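Local structure of TOG array regulator of axonemal microtubules protein 1 (Mus musculus, 5DN7) at residues K81-T86 with L121-E126; E99-F104 with M135-P140; K154-R159 with D193-V198; Q242-R247 with E260-M265. The protein binds microtubules and promotes their polymerization through its HEAT-repeat TOG regions, and takes part in building cilia and setting their length. One frame throughout, in Å; residues are numbered along the deposited sequence.

Contact 1: K81-T86 with L121-E126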
loop_
_atom_site.group_PDB
_atom_site.type_symbol
_atom_site.label_atom_id
_atom_site.label_comp_id
_atom_site.label_asym_id
_atom_site.label_seq_id
_atom_site.Cartn_x
_atom_site.Cartn_y
_atom_site.Cartn_z
ATOM N N LYS A 81 -18.722 -2.212 3.928
ATOM C CA LYS A 81 -18.661 -1.818 5.339
ATOM C C LYS A 81 -18.033 -2.931 6.182
ATOM O O LYS A 81 -17.329 -2.665 7.179
ATOM C CB LYS A 81 -20.054 -1.473 5.868
ATOM C CG LYS A 81 -20.742 -0.326 5.121
ATOM C CD LYS A 81 -22.225 -0.227 5.485
ATOM C CE LYS A 81 -22.865 1.038 4.911
ATOM N NZ LYS A 81 -24.355 0.924 4.796
ATOM N N VAL A 82 -18.296 -4.171 5.772
ATOM C CA VAL A 82 -17.614 -5.330 6.331
ATOM C C VAL A 82 -16.128 -5.268 5.995
ATOM O O VAL A 82 -15.290 -5.465 6.859
ATOM C CB VAL A 82 -18.202 -6.654 5.811
ATOM C CG1 VAL A 82 -17.347 -7.821 6.265
ATOM C CG2 VAL A 82 -19.626 -6.822 6.305
ATOM N N VAL A 83 -15.810 -4.973 4.740
ATOM C CA VAL A 83 -14.420 -4.824 4.346
ATOM C C VAL A 83 -13.732 -3.756 5.196
ATOM O O VAL A 83 -12.637 -3.979 5.716
ATOM C CB VAL A 83 -14.297 -4.463 2.856
ATOM C CG1 VAL A 83 -12.849 -4.189 2.498
ATOM C CG2 VAL A 83 -14.857 -5.580 2.002
ATOM N N HIS A 84 -14.402 -2.615 5.360
ATOM C CA HIS A 84 -13.868 -1.497 6.130
ATOM C C HIS A 84 -13.584 -1.904 7.572
ATOM O O HIS A 84 -12.474 -1.671 8.089
ATOM C CB HIS A 84 -14.834 -0.297 6.098
ATOM C CG HIS A 84 -14.413 0.832 6.987
ATOM N ND1 HIS A 84 -14.981 1.059 8.223
ATOM C CD2 HIS A 84 -13.450 1.774 6.834
ATOM C CE1 HIS A 84 -14.392 2.099 8.789
ATOM N NE2 HIS A 84 -13.457 2.553 7.971
ATOM N N GLY A 85 -14.570 -2.530 8.212
ATOM C CA GLY A 85 -14.395 -2.990 9.580
ATOM C C GLY A 85 -13.276 -4.015 9.727
ATOM O O GLY A 85 -12.510 -4.001 10.701
ATOM N N THR A 86 -13.176 -4.919 8.759
ATOM C CA THR A 86 -12.121 -5.927 8.791
ATOM C C THR A 86 -10.761 -5.243 8.678
ATOM O O THR A 86 -9.862 -5.566 9.422
ATOM C CB THR A 86 -12.281 -6.950 7.673
ATOM O OG1 THR A 86 -13.578 -7.554 7.755
ATOM C CG2 THR A 86 -11.216 -8.022 7.770
ATOM N N LEU A 121 -12.991 6.088 -0.165
ATOM C CA LEU A 121 -12.122 6.812 0.725
ATOM C C LEU A 121 -11.991 6.143 2.098
ATOM O O LEU A 121 -10.896 6.127 2.645
ATOM C CB LEU A 121 -12.606 8.262 0.863
ATOM C CG LEU A 121 -11.779 9.235 1.703
ATOM C CD1 LEU A 121 -11.840 10.663 1.123
ATOM C CD2 LEU A 121 -12.275 9.236 3.157
ATOM N N VAL A 122 -13.059 5.598 2.680
ATOM C CA VAL A 122 -12.896 4.992 4.024
ATOM C C VAL A 122 -11.916 3.784 3.982
ATOM O O VAL A 122 -11.020 3.591 4.860
ATOM C CB VAL A 122 -14.268 4.560 4.639
ATOM C CG1 VAL A 122 -15.026 5.773 5.204
ATOM C CG2 VAL A 122 -15.104 3.819 3.635
ATOM N N ILE A 123 -12.053 3.018 2.904
ATOM C CA ILE A 123 -11.170 1.906 2.633
ATOM C C ILE A 123 -9.727 2.385 2.513
ATOM O O ILE A 123 -8.866 1.920 3.248
ATOM C CB ILE A 123 -11.605 1.162 1.359
ATOM C CG1 ILE A 123 -12.964 0.511 1.596
ATOM C CG2 ILE A 123 -10.578 0.121 0.951
ATOM C CD1 ILE A 123 -13.068 -0.181 2.924
ATOM N N LYS A 124 -9.484 3.326 1.604
ATOM C CA LYS A 124 -8.161 3.908 1.405
ATOM C C LYS A 124 -7.552 4.476 2.705
ATOM O O LYS A 124 -6.347 4.330 2.940
ATOM C CB LYS A 124 -8.226 4.994 0.331
ATOM C CG LYS A 124 -6.896 5.677 0.096
ATOM C CD LYS A 124 -6.929 6.579 -1.131
ATOM C CE LYS A 124 -5.693 7.479 -1.140
ATOM N NZ LYS A 124 -5.789 8.637 -2.109
ATOM N N GLN A 125 -8.373 5.086 3.559
ATOM C CA GLN A 125 -7.906 5.518 4.880
ATOM C C GLN A 125 -7.277 4.338 5.626
ATOM O O GLN A 125 -6.121 4.406 6.111
ATOM C CB GLN A 125 -9.044 6.092 5.727
ATOM C CG GLN A 125 -9.338 7.550 5.498
ATOM C CD GLN A 125 -10.586 8.012 6.237
ATOM O OE1 GLN A 125 -11.278 7.211 6.878
ATOM N NE2 GLN A 125 -10.897 9.303 6.129
ATOM N N GLU A 126 -8.046 3.251 5.709
ATOM C CA GLU A 126 -7.509 2.119 6.460
ATOM C C GLU A 126 -6.284 1.461 5.801
ATOM O O GLU A 126 -5.299 1.139 6.494
ATOM C CB GLU A 126 -8.602 1.081 6.706
ATOM C CG GLU A 126 -9.750 1.649 7.536
ATOM C CD GLU A 126 -9.281 2.191 8.880
ATOM O OE1 GLU A 126 -8.328 1.623 9.463
ATOM O OE2 GLU A 126 -9.858 3.191 9.364
HETATM O O HOH W 1 -11.644 4.585 7.855
#
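H84 and I123 mark the closest backbone approach, 5.6 Å from CA to CA, of two helix segments, 81-86 and 121-126, that run nearly parallel, their axes 9.4 Å apart and inclined at 17°. This is side-by-side packing in the alpha-solenoid of HEAT repeats that forms the TOG 2 region, joining helix 80-97 to helix 121-138. H84 contributes the largest share. With CG anti to the backbone N (chi1 174°), the imidazole reaches across to V122, where H84 CD2 lies 3.6 Å from V122 CB and the carbonyl oxygen of V122 sits at the ring edge. A water in the imidazole plane lies 2.7 Å from H84 NE2, with E126 OE2 and Q125 OE1 also within hydrogen-bonding distance; E126 OE2 forms a salt bridge with K129 as well. An alanine at H84 would probably open a gap beside V122 and E126 and leave this bridging water without one of its anchors. Nearer the backbone, the methyl I123 CD1 packs against H84 CB at 3.6 Å and V83 CG1 at 4.0 Å. E126 brings its CG to 3.8 Å from H84 CD2, the carboxylate turned almost perpendicular to the imidazole.

Contact 2: E99-F104 with M135-P140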
loop_
_atom_site.group_PDB
_atom_site.type_symbol
_atom_site.label_atom_id
_atom_site.label_comp_id
_atom_site.label_asym_id
_atom_site.label_seq_id
_atom_site.Cartn_x
_atom_site.Cartn_y
_atom_site.Cartn_z
ATOM N N GLU A 99 6.970 -5.890 16.088
ATOM C CA GLU A 99 8.006 -6.532 15.293
ATOM C C GLU A 99 7.475 -7.823 14.697
ATOM O O GLU A 99 7.811 -8.184 13.569
ATOM C CB GLU A 99 9.242 -6.815 16.147
ATOM C CG GLU A 99 9.134 -8.071 16.998
ATOM C CD GLU A 99 10.357 -8.293 17.866
ATOM O OE1 GLU A 99 11.159 -9.194 17.546
ATOM O OE2 GLU A 99 10.516 -7.565 18.869
ATOM N N GLN A 100 6.563 -8.440 15.385
ATOM C CA GLN A 100 6.061 -9.704 14.982
ATOM C C GLN A 100 5.445 -9.555 13.592
ATOM O O GLN A 100 5.180 -10.519 12.939
ATOM C CB GLN A 100 4.997 -10.155 15.959
ATOM C CG GLN A 100 5.453 -11.136 17.006
ATOM C CD GLN A 100 4.309 -11.827 17.696
ATOM O OE1 GLN A 100 3.897 -12.884 17.296
ATOM N NE2 GLN A 100 3.818 -11.230 18.740
ATOM N N VAL A 101 5.187 -8.332 13.165
ATOM C CA VAL A 101 4.589 -8.153 11.873
ATOM C C VAL A 101 5.526 -8.621 10.820
ATOM O O VAL A 101 5.115 -9.025 9.774
ATOM C CB VAL A 101 3.995 -6.764 11.603
ATOM C CG1 VAL A 101 5.023 -5.797 11.089
ATOM C CG2 VAL A 101 2.850 -6.874 10.634
ATOM N N GLN A 102 6.800 -8.585 11.125
ATOM C CA GLN A 102 7.802 -8.962 10.145
ATOM C C GLN A 102 7.496 -10.389 9.730
ATOM O O GLN A 102 7.630 -10.751 8.561
ATOM C CB GLN A 102 9.206 -8.870 10.742
ATOM C CG GLN A 102 10.323 -9.083 9.736
ATOM C CD GLN A 102 11.588 -8.328 10.100
ATOM O OE1 GLN A 102 11.576 -7.105 10.237
ATOM N NE2 GLN A 102 12.686 -9.057 10.261
ATOM N N GLN A 103 7.081 -11.200 10.697
ATOM C CA GLN A 103 6.727 -12.558 10.426
ATOM C C GLN A 103 5.546 -12.607 9.510
ATOM O O GLN A 103 5.363 -13.572 8.815
ATOM C CB GLN A 103 6.391 -13.292 11.722
ATOM C CG GLN A 103 5.965 -14.723 11.519
ATOM C CD GLN A 103 7.032 -15.541 10.800
ATOM O OE1 GLN A 103 8.091 -15.714 11.301
ATOM N NE2 GLN A 103 6.734 -16.016 9.613
ATOM N N PHE A 104 4.703 -11.585 9.503
ATOM C CA PHE A 104 3.543 -11.773 8.621
ATOM C C PHE A 104 3.438 -10.783 7.459
ATOM O O PHE A 104 2.334 -10.473 6.984
ATOM C CB PHE A 104 2.259 -11.698 9.445
ATOM C CG PHE A 104 2.205 -12.694 10.550
ATOM C CD1 PHE A 104 1.816 -13.997 10.297
ATOM C CD2 PHE A 104 2.551 -12.341 11.838
ATOM C CE1 PHE A 104 1.772 -14.920 11.308
ATOM C CE2 PHE A 104 2.517 -13.264 12.854
ATOM C CZ PHE A 104 2.120 -14.555 12.590
ATOM N N MET A 135 5.708 0.036 6.704
ATOM C CA MET A 135 6.966 0.694 6.362
ATOM C C MET A 135 7.739 1.127 7.590
ATOM O O MET A 135 8.967 1.085 7.601
ATOM C CB MET A 135 6.727 1.906 5.485
ATOM C CG MET A 135 6.244 1.548 4.127
ATOM S SD MET A 135 5.790 3.015 3.238
ATOM C CE MET A 135 5.169 2.166 1.798
ATOM N N LYS A 136 7.009 1.583 8.601
ATOM C CA LYS A 136 7.632 1.985 9.846
ATOM C C LYS A 136 8.337 0.803 10.513
ATOM O O LYS A 136 9.402 0.961 11.096
ATOM C CB LYS A 136 6.594 2.567 10.797
ATOM C CG LYS A 136 7.197 3.149 12.074
ATOM C CD LYS A 136 6.237 3.036 13.255
ATOM C CE LYS A 136 4.839 3.512 12.882
ATOM N NZ LYS A 136 4.823 4.875 12.268
ATOM N N GLU A 137 7.746 -0.384 10.408
ATOM C CA GLU A 137 8.244 -1.544 11.144
ATOM C C GLU A 137 9.364 -2.309 10.423
ATOM O O GLU A 137 10.345 -2.703 11.052
ATOM C CB GLU A 137 7.083 -2.495 11.472
ATOM C CG GLU A 137 6.122 -1.949 12.530
ATOM C CD GLU A 137 6.821 -1.689 13.870
ATOM O OE1 GLU A 137 6.640 -0.584 14.438
ATOM O OE2 GLU A 137 7.562 -2.587 14.347
ATOM N N VAL A 138 9.236 -2.519 9.114
ATOM C CA VAL A 138 10.267 -3.272 8.394
ATOM C C VAL A 138 11.031 -2.442 7.358
ATOM O O VAL A 138 11.833 -2.970 6.593
ATOM C CB VAL A 138 9.655 -4.517 7.712
ATOM C CG1 VAL A 138 8.675 -5.177 8.665
ATOM C CG2 VAL A 138 8.956 -4.166 6.393
ATOM N N GLY A 139 10.806 -1.138 7.345
ATOM C CA GLY A 139 11.500 -0.288 6.400
ATOM C C GLY A 139 10.775 -0.208 5.065
ATOM O O GLY A 139 10.223 -1.194 4.578
ATOM N N PRO A 140 10.756 0.994 4.478
ATOM C CA PRO A 140 10.008 1.311 3.252
ATOM C C PRO A 140 10.450 0.522 2.016
ATOM O O PRO A 140 9.599 0.119 1.219
ATOM C CB PRO A 140 10.282 2.805 3.055
ATOM C CG PRO A 140 11.539 3.088 3.866
ATOM C CD PRO A 140 11.450 2.168 5.037
#
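Segments 99-104 and 135-140 come closest at two places, E99 to E137 and Q102 to V138, with CA atoms 6.5 and 6.4 Å apart. The first segment is the turn between helices 80-97 and 105-114, coiled like a helix from E99 to Q103, though its bonding is not that of a regular helix; the second is the last turn of helix 121-138 and the bend at G139, where the chain leaves that helix and passes into helix 140-148. The contact thus joins two inter-helix turns along one edge of the TOG solenoid.

V101 and E137 meet at about a right angle. The methyl V101 CG1, placed between the backbone N and the carbonyl carbon of its own residue (chi1 86°), touches E137 CB at 3.9 Å and approaches V138 CG1 more loosely, at 4.4 Å. From Q102 an extended side chain carries its amide oxygen OE1 to within 3.8 Å of V138 CG1, a polar tip set against a methyl group. V138 also leans on V143 and Q102 on R142, both of helix 140-148. E137 bends at chi2, and its OE2 stays 3.8 Å from E99 N. Across the two turns, then, the contact is made by van der Waals touches, mostly of methyls and aliphatic carbons, and the amide and carboxylate make no directed bond to the opposite segment.

Contact 3: K154-R159 with D193-V198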
loop_
_atom_site.group_PDB
_atom_site.type_symbol
_atom_site.label_atom_id
_atom_site.label_comp_id
_atom_site.label_asym_id
_atom_site.label_seq_id
_atom_site.Cartn_x
_atom_site.Cartn_y
_atom_site.Cartn_z
ATOM N N LYS A 154 -3.945 -7.264 -12.857
ATOM C CA LYS A 154 -4.878 -6.939 -13.946
ATOM C C LYS A 154 -5.861 -5.787 -13.644
ATOM O O LYS A 154 -6.467 -5.235 -14.565
ATOM C CB LYS A 154 -5.673 -8.178 -14.368
ATOM C CG LYS A 154 -6.743 -8.638 -13.399
ATOM C CD LYS A 154 -7.568 -9.711 -14.087
ATOM C CE LYS A 154 -8.665 -10.260 -13.210
ATOM N NZ LYS A 154 -9.329 -11.398 -13.910
ATOM N N HIS A 155 -6.040 -5.422 -12.381
ATOM C CA HIS A 155 -6.913 -4.280 -12.070
ATOM C C HIS A 155 -6.095 -2.982 -12.071
ATOM O O HIS A 155 -5.149 -2.840 -11.298
ATOM C CB HIS A 155 -7.618 -4.473 -10.729
ATOM C CG HIS A 155 -8.880 -3.673 -10.589
ATOM N ND1 HIS A 155 -8.915 -2.296 -10.726
ATOM C CD2 HIS A 155 -10.156 -4.049 -10.320
ATOM C CE1 HIS A 155 -10.150 -1.868 -10.556
ATOM N NE2 HIS A 155 -10.923 -2.912 -10.297
ATOM N N SER A 156 -6.429 -2.051 -12.958
ATOM C CA SER A 156 -5.655 -0.821 -13.068
ATOM C C SER A 156 -5.693 0.076 -11.799
ATOM O O SER A 156 -4.756 0.859 -11.568
ATOM C CB SER A 156 -6.105 -0.021 -14.299
ATOM O OG SER A 156 -7.471 0.319 -14.232
ATOM N N ARG A 157 -6.720 -0.034 -10.958
ATOM C CA ARG A 157 -6.695 0.748 -9.718
ATOM C C ARG A 157 -5.641 0.203 -8.752
ATOM O O ARG A 157 -5.034 0.969 -7.997
ATOM C CB ARG A 157 -8.056 0.790 -9.019
ATOM C CG ARG A 157 -8.050 1.788 -7.850
ATOM C CD ARG A 157 -9.358 1.856 -7.083
ATOM N NE ARG A 157 -9.121 1.830 -5.642
ATOM C CZ ARG A 157 -8.763 2.886 -4.918
ATOM N NH1 ARG A 157 -8.612 4.068 -5.505
ATOM N NH2 ARG A 157 -8.567 2.763 -3.610
ATOM N N VAL A 158 -5.409 -1.109 -8.782
ATOM C CA VAL A 158 -4.340 -1.713 -7.997
ATOM C C VAL A 158 -3.010 -1.112 -8.419
ATOM O O VAL A 158 -2.239 -0.679 -7.576
ATOM C CB VAL A 158 -4.297 -3.254 -8.160
ATOM C CG1 VAL A 158 -2.991 -3.826 -7.599
ATOM C CG2 VAL A 158 -5.499 -3.875 -7.479
ATOM N N ARG A 159 -2.762 -1.066 -9.726
ATOM C CA ARG A 159 -1.513 -0.512 -10.248
ATOM C C ARG A 159 -1.346 0.962 -9.841
ATOM O O ARG A 159 -0.274 1.391 -9.359
ATOM C CB ARG A 159 -1.463 -0.681 -11.778
ATOM C CG ARG A 159 -1.644 -2.160 -12.228
ATOM C CD ARG A 159 -1.103 -2.440 -13.614
ATOM N NE ARG A 159 -1.739 -1.638 -14.657
ATOM C CZ ARG A 159 -2.926 -1.916 -15.209
ATOM N NH1 ARG A 159 -3.630 -2.972 -14.807
ATOM N NH2 ARG A 159 -3.412 -1.127 -16.168
ATOM N N ASP A 193 1.822 2.595 -19.022
ATOM C CA ASP A 193 0.632 1.810 -18.753
ATOM C C ASP A 193 -0.470 2.227 -19.735
ATOM O O ASP A 193 -0.466 3.358 -20.227
ATOM C CB ASP A 193 0.188 2.004 -17.301
ATOM C CG ASP A 193 -0.772 0.924 -16.824
ATOM O OD1 ASP A 193 -1.991 1.017 -17.100
ATOM O OD2 ASP A 193 -0.317 -0.019 -16.143
ATOM N N SER A 194 -1.391 1.307 -20.031
ATOM C CA SER A 194 -2.505 1.589 -20.930
ATOM C C SER A 194 -3.451 2.624 -20.330
ATOM O O SER A 194 -4.161 3.327 -21.054
ATOM C CB SER A 194 -3.288 0.306 -21.239
ATOM O OG SER A 194 -3.922 -0.194 -20.068
ATOM N N LYS A 195 -3.460 2.714 -19.002
ATOM C CA LYS A 195 -4.403 3.582 -18.315
ATOM C C LYS A 195 -3.792 4.917 -17.885
ATOM O O LYS A 195 -2.785 4.976 -17.177
ATOM C CB LYS A 195 -4.999 2.857 -17.104
ATOM C CG LYS A 195 -5.652 1.532 -17.457
ATOM C CD LYS A 195 -6.772 1.729 -18.459
ATOM C CE LYS A 195 -7.828 2.605 -17.854
ATOM N NZ LYS A 195 -8.722 3.166 -18.895
ATOM N N ARG A 196 -4.452 5.987 -18.302
ATOM C CA ARG A 196 -3.979 7.345 -18.087
ATOM C C ARG A 196 -3.627 7.660 -16.629
ATOM O O ARG A 196 -2.623 8.296 -16.373
ATOM C CB ARG A 196 -5.029 8.344 -18.598
ATOM C CG ARG A 196 -4.608 9.787 -18.416
ATOM C CD ARG A 196 -5.368 10.751 -19.311
ATOM N NE ARG A 196 -6.808 10.699 -19.094
ATOM C CZ ARG A 196 -7.427 11.143 -18.003
ATOM N NH1 ARG A 196 -6.736 11.665 -16.996
ATOM N NH2 ARG A 196 -8.747 11.052 -17.913
ATOM N N ARG A 197 -4.444 7.203 -15.688
ATOM C CA ARG A 197 -4.251 7.474 -14.263
ATOM C C ARG A 197 -2.978 6.858 -13.694
ATOM O O ARG A 197 -2.336 7.407 -12.769
ATOM C CB ARG A 197 -5.453 6.957 -13.474
ATOM C CG ARG A 197 -6.643 7.881 -13.525
ATOM C CD ARG A 197 -7.954 7.150 -13.256
ATOM N NE ARG A 197 -9.074 8.065 -13.419
ATOM C CZ ARG A 197 -10.352 7.710 -13.383
ATOM N NH1 ARG A 197 -10.697 6.438 -13.186
ATOM N NH2 ARG A 197 -11.289 8.638 -13.544
ATOM N N VAL A 198 -2.621 5.705 -14.247
ATOM C CA VAL A 198 -1.424 5.024 -13.807
ATOM C C VAL A 198 -0.244 5.824 -14.316
ATOM O O VAL A 198 0.691 6.073 -13.579
ATOM C CB VAL A 198 -1.406 3.577 -14.287
ATOM C CG1 VAL A 198 -0.155 2.848 -13.805
ATOM C CG2 VAL A 198 -2.670 2.885 -13.789
#
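R159 and D193 are brought together by their torsions: R159 CG stands anti to its carbonyl carbon (chi1 -56°) and the chain bends at chi3, while D193 CG lies anti to the backbone N (chi1 -163°). The guanidinium and carboxylate meet nearly coplanar in a side-on, two-nitrogen salt bridge. R159 NE reaches D193 OD2 at 2.6 Å and R159 NH2 reaches D193 OD1 at 2.7 Å, each oxygen using its syn lone pair; the NH2 bond is almost straight (177°), that of NE more bent. On its anti lone pair D193 OD1 also accepts from K195 N at 2.9 Å, closing an Asx turn just before helix 196-213. H153 O takes a further bond from R159 NH1.

Van der Waals touches complete the contact between the starts of helices 156-172 and 196-213, neighbours in the HEAT solenoid. S156 CB meets K195 CG at 3.5 Å, and the methyl V198 CG2 lies 3.7 Å from S156 O. K195 CG is also 3.7 Å from R159 NH2, while the rest of the lysine curls away.

An alanine at D193 would probably leave the R159 guanidinium without its counter-charge and the backbone NH of K195 without its turn-closing acceptor. One carboxylate thus serves two roles, pairing charge between helix 156-172 and the loop that leads into helix 196-213 and shaping that loop; its three bonds would be expected to limit its rotation and to stabilise the ionised form.

Contact 4: Q242-R247 with E260-M265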
loop_
_atom_site.group_PDB
_atom_site.type_symbol
_atom_site.label_atom_id
_atom_site.label_comp_id
_atom_site.label_asym_id
_atom_site.label_seq_id
_atom_site.Cartn_x
_atom_site.Cartn_y
_atom_site.Cartn_z
ATOM N N GLN A 242 10.273 14.695 -19.181
ATOM C CA GLN A 242 11.010 15.935 -19.162
ATOM C C GLN A 242 10.116 17.129 -18.866
ATOM O O GLN A 242 10.463 17.965 -18.105
ATOM C CB GLN A 242 11.808 16.125 -20.436
ATOM C CG GLN A 242 12.937 15.126 -20.568
ATOM C CD GLN A 242 13.820 15.373 -21.739
ATOM O OE1 GLN A 242 13.412 15.260 -22.881
ATOM N NE2 GLN A 242 15.042 15.712 -21.462
ATOM N N ALA A 243 8.939 17.136 -19.461
ATOM C CA ALA A 243 7.968 18.194 -19.208
ATOM C C ALA A 243 7.626 18.220 -17.727
ATOM O O ALA A 243 7.679 19.266 -17.107
ATOM C CB ALA A 243 6.736 17.993 -20.043
ATOM N N ARG A 244 7.308 17.059 -17.155
ATOM C CA ARG A 244 7.006 16.975 -15.728
ATOM C C ARG A 244 8.172 17.432 -14.841
ATOM O O ARG A 244 7.971 18.172 -13.884
ATOM C CB ARG A 244 6.603 15.551 -15.335
ATOM C CG ARG A 244 6.253 15.400 -13.844
ATOM C CD ARG A 244 5.121 16.371 -13.450
ATOM N NE ARG A 244 4.807 16.350 -12.021
ATOM C CZ ARG A 244 5.385 17.133 -11.124
ATOM N NH1 ARG A 244 6.328 17.979 -11.512
ATOM N NH2 ARG A 244 5.037 17.057 -9.844
ATOM N N LEU A 245 9.381 16.980 -15.153
ATOM C CA LEU A 245 10.569 17.309 -14.349
ATOM C C LEU A 245 10.900 18.785 -14.429
ATOM O O LEU A 245 11.429 19.346 -13.481
ATOM C CB LEU A 245 11.785 16.501 -14.806
ATOM C CG LEU A 245 12.128 15.196 -14.096
ATOM C CD1 LEU A 245 10.886 14.428 -13.675
ATOM C CD2 LEU A 245 12.981 14.371 -15.027
ATOM N N ALA A 246 10.610 19.407 -15.569
ATOM C CA ALA A 246 10.845 20.840 -15.716
ATOM C C ALA A 246 9.957 21.643 -14.758
ATOM O O ALA A 246 10.347 22.712 -14.290
ATOM C CB ALA A 246 10.611 21.274 -17.155
ATOM N N ARG A 247 8.762 21.126 -14.469
ATOM C CA ARG A 247 7.884 21.735 -13.463
ATOM C C ARG A 247 8.405 21.417 -12.074
ATOM O O ARG A 247 8.183 20.322 -11.554
ATOM C CB ARG A 247 6.452 21.232 -13.594
ATOM C CG ARG A 247 5.819 21.527 -14.923
ATOM C CD ARG A 247 5.962 22.992 -15.277
ATOM N NE ARG A 247 4.933 23.398 -16.230
ATOM C CZ ARG A 247 3.871 24.140 -15.919
ATOM N NH1 ARG A 247 3.692 24.580 -14.677
ATOM N NH2 ARG A 247 2.991 24.451 -16.859
ATOM N N GLU A 260 -1.616 14.141 -2.752
ATOM C CA GLU A 260 -2.177 15.178 -3.600
ATOM C C GLU A 260 -1.167 15.519 -4.677
ATOM O O GLU A 260 -0.005 15.759 -4.369
ATOM C CB GLU A 260 -2.525 16.427 -2.796
ATOM C CG GLU A 260 -3.603 16.217 -1.758
ATOM C CD GLU A 260 -3.859 17.474 -0.934
ATOM O OE1 GLU A 260 -2.934 18.321 -0.820
ATOM O OE2 GLU A 260 -4.992 17.632 -0.418
ATOM N N TYR A 261 -1.609 15.564 -5.929
ATOM C CA TYR A 261 -0.700 15.778 -7.043
ATOM C C TYR A 261 -0.391 17.249 -7.224
ATOM O O TYR A 261 -1.203 18.113 -6.903
ATOM C CB TYR A 261 -1.286 15.211 -8.350
ATOM C CG TYR A 261 -1.338 13.699 -8.431
ATOM C CD1 TYR A 261 -1.229 12.900 -7.293
ATOM C CD2 TYR A 261 -1.460 13.067 -9.659
ATOM C CE1 TYR A 261 -1.274 11.521 -7.381
ATOM C CE2 TYR A 261 -1.515 11.695 -9.758
ATOM C CZ TYR A 261 -1.422 10.927 -8.616
ATOM O OH TYR A 261 -1.463 9.556 -8.741
ATOM N N ALA A 262 0.779 17.533 -7.776
ATOM C CA ALA A 262 1.201 18.913 -7.967
ATOM C C ALA A 262 0.575 19.517 -9.207
ATOM O O ALA A 262 0.276 20.710 -9.254
ATOM C CB ALA A 262 2.720 19.002 -8.050
ATOM N N ILE A 263 0.361 18.701 -10.220
ATOM C CA ILE A 263 -0.010 19.263 -11.502
ATOM C C ILE A 263 -0.591 18.181 -12.405
ATOM O O ILE A 263 -0.170 17.027 -12.337
ATOM C CB ILE A 263 1.229 19.948 -12.162
ATOM C CG1 ILE A 263 0.862 20.647 -13.477
ATOM C CG2 ILE A 263 2.364 18.936 -12.368
ATOM C CD1 ILE A 263 1.919 21.636 -13.949
ATOM N N LEU A 264 -1.595 18.549 -13.203
ATOM C CA LEU A 264 -2.079 17.682 -14.278
ATOM C C LEU A 264 -1.392 18.129 -15.575
ATOM O O LEU A 264 -1.526 19.278 -16.035
ATOM C CB LEU A 264 -3.617 17.707 -14.413
ATOM C CG LEU A 264 -4.317 18.875 -15.114
ATOM C CD1 LEU A 264 -5.802 18.616 -15.331
ATOM C CD2 LEU A 264 -4.106 20.169 -14.349
ATOM N N MET A 265 -0.520 17.251 -16.060
ATOM C CA MET A 265 0.229 17.501 -17.276
ATOM C C MET A 265 -0.767 17.432 -18.408
ATOM O O MET A 265 -1.677 16.605 -18.381
ATOM C CB MET A 265 1.323 16.450 -17.464
ATOM C CG MET A 265 2.512 16.618 -16.533
ATOM S SD MET A 265 3.035 18.337 -16.376
ATOM C CE MET A 265 3.937 18.558 -17.908
#
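A243, R244 and R247, on the end of helix 237-246 and just beyond, receive A262, I263 and M265 of an irregular segment after strand 259-260, in the C-terminal part of the TOG solenoid. The CA atoms come nearest at R244 and M265, 7.0 Å apart.

The apolar touches centre on M265. Bent at both chi2 and chi3, its side chain sets the terminal methyl CE 3.6 Å from A243 CB. M265 CG lies 4.0 Å from R244 CD, the two side chains crossing at about a right angle.

A second group consists of methyls lying over guanidinium faces. I263 serves both arginines with different branches: I263 CG2 sits over the R244 face, offset toward the rim and 3.6 Å from R244 NE, and I263 CD1 over the R247 face, 3.5 Å from R247 NH1. In I263, chi1 (-176°) puts CG1 anti to the backbone N, and chi2, also extended, sets CD1 over R247; CG2 takes the position between the backbone N and the carbonyl carbon. A262 CB adds a touch at 3.5 Å to R244 NH2.

Polar bonds hold R244 from other directions. R244 NE forms a salt bridge with E204 of helix 196-213, NH2 donates to T249 O, and R244 NH1 makes a weak bond to R247 O, in the guanidinium plane at 3.0 Å. E204 also accepts from the A262 backbone N, so one glutamate ties the segment and the arginine together. The chemistry divides the guanidinium of R244: N-H groups on all three nitrogens are directed to oxygens, the one from NH1 weakly, while I263 CG2 covers one face.

In the fold
Contact 1 is the buried one of the four; contacts 2, 3 and 4 lie at the surface. Contacts 1 and 2 share helix 121-138, one near its start and the other at its end, with centres about 21 Å apart. Contacts 1 and 3 both pair the first turns of successive long helices, yet contact 1 relies on a histidine, methyls and a bridging water, whereas contact 3 uses a direct salt bridge. Contacts 2 and 3 fall on opposite sides of the chain's centre, and contact 2 has little but van der Waals touches. Contact 4 joins a helix end to the tail, its arginines packed against aliphatic branches rather than paired across the contact with an acid.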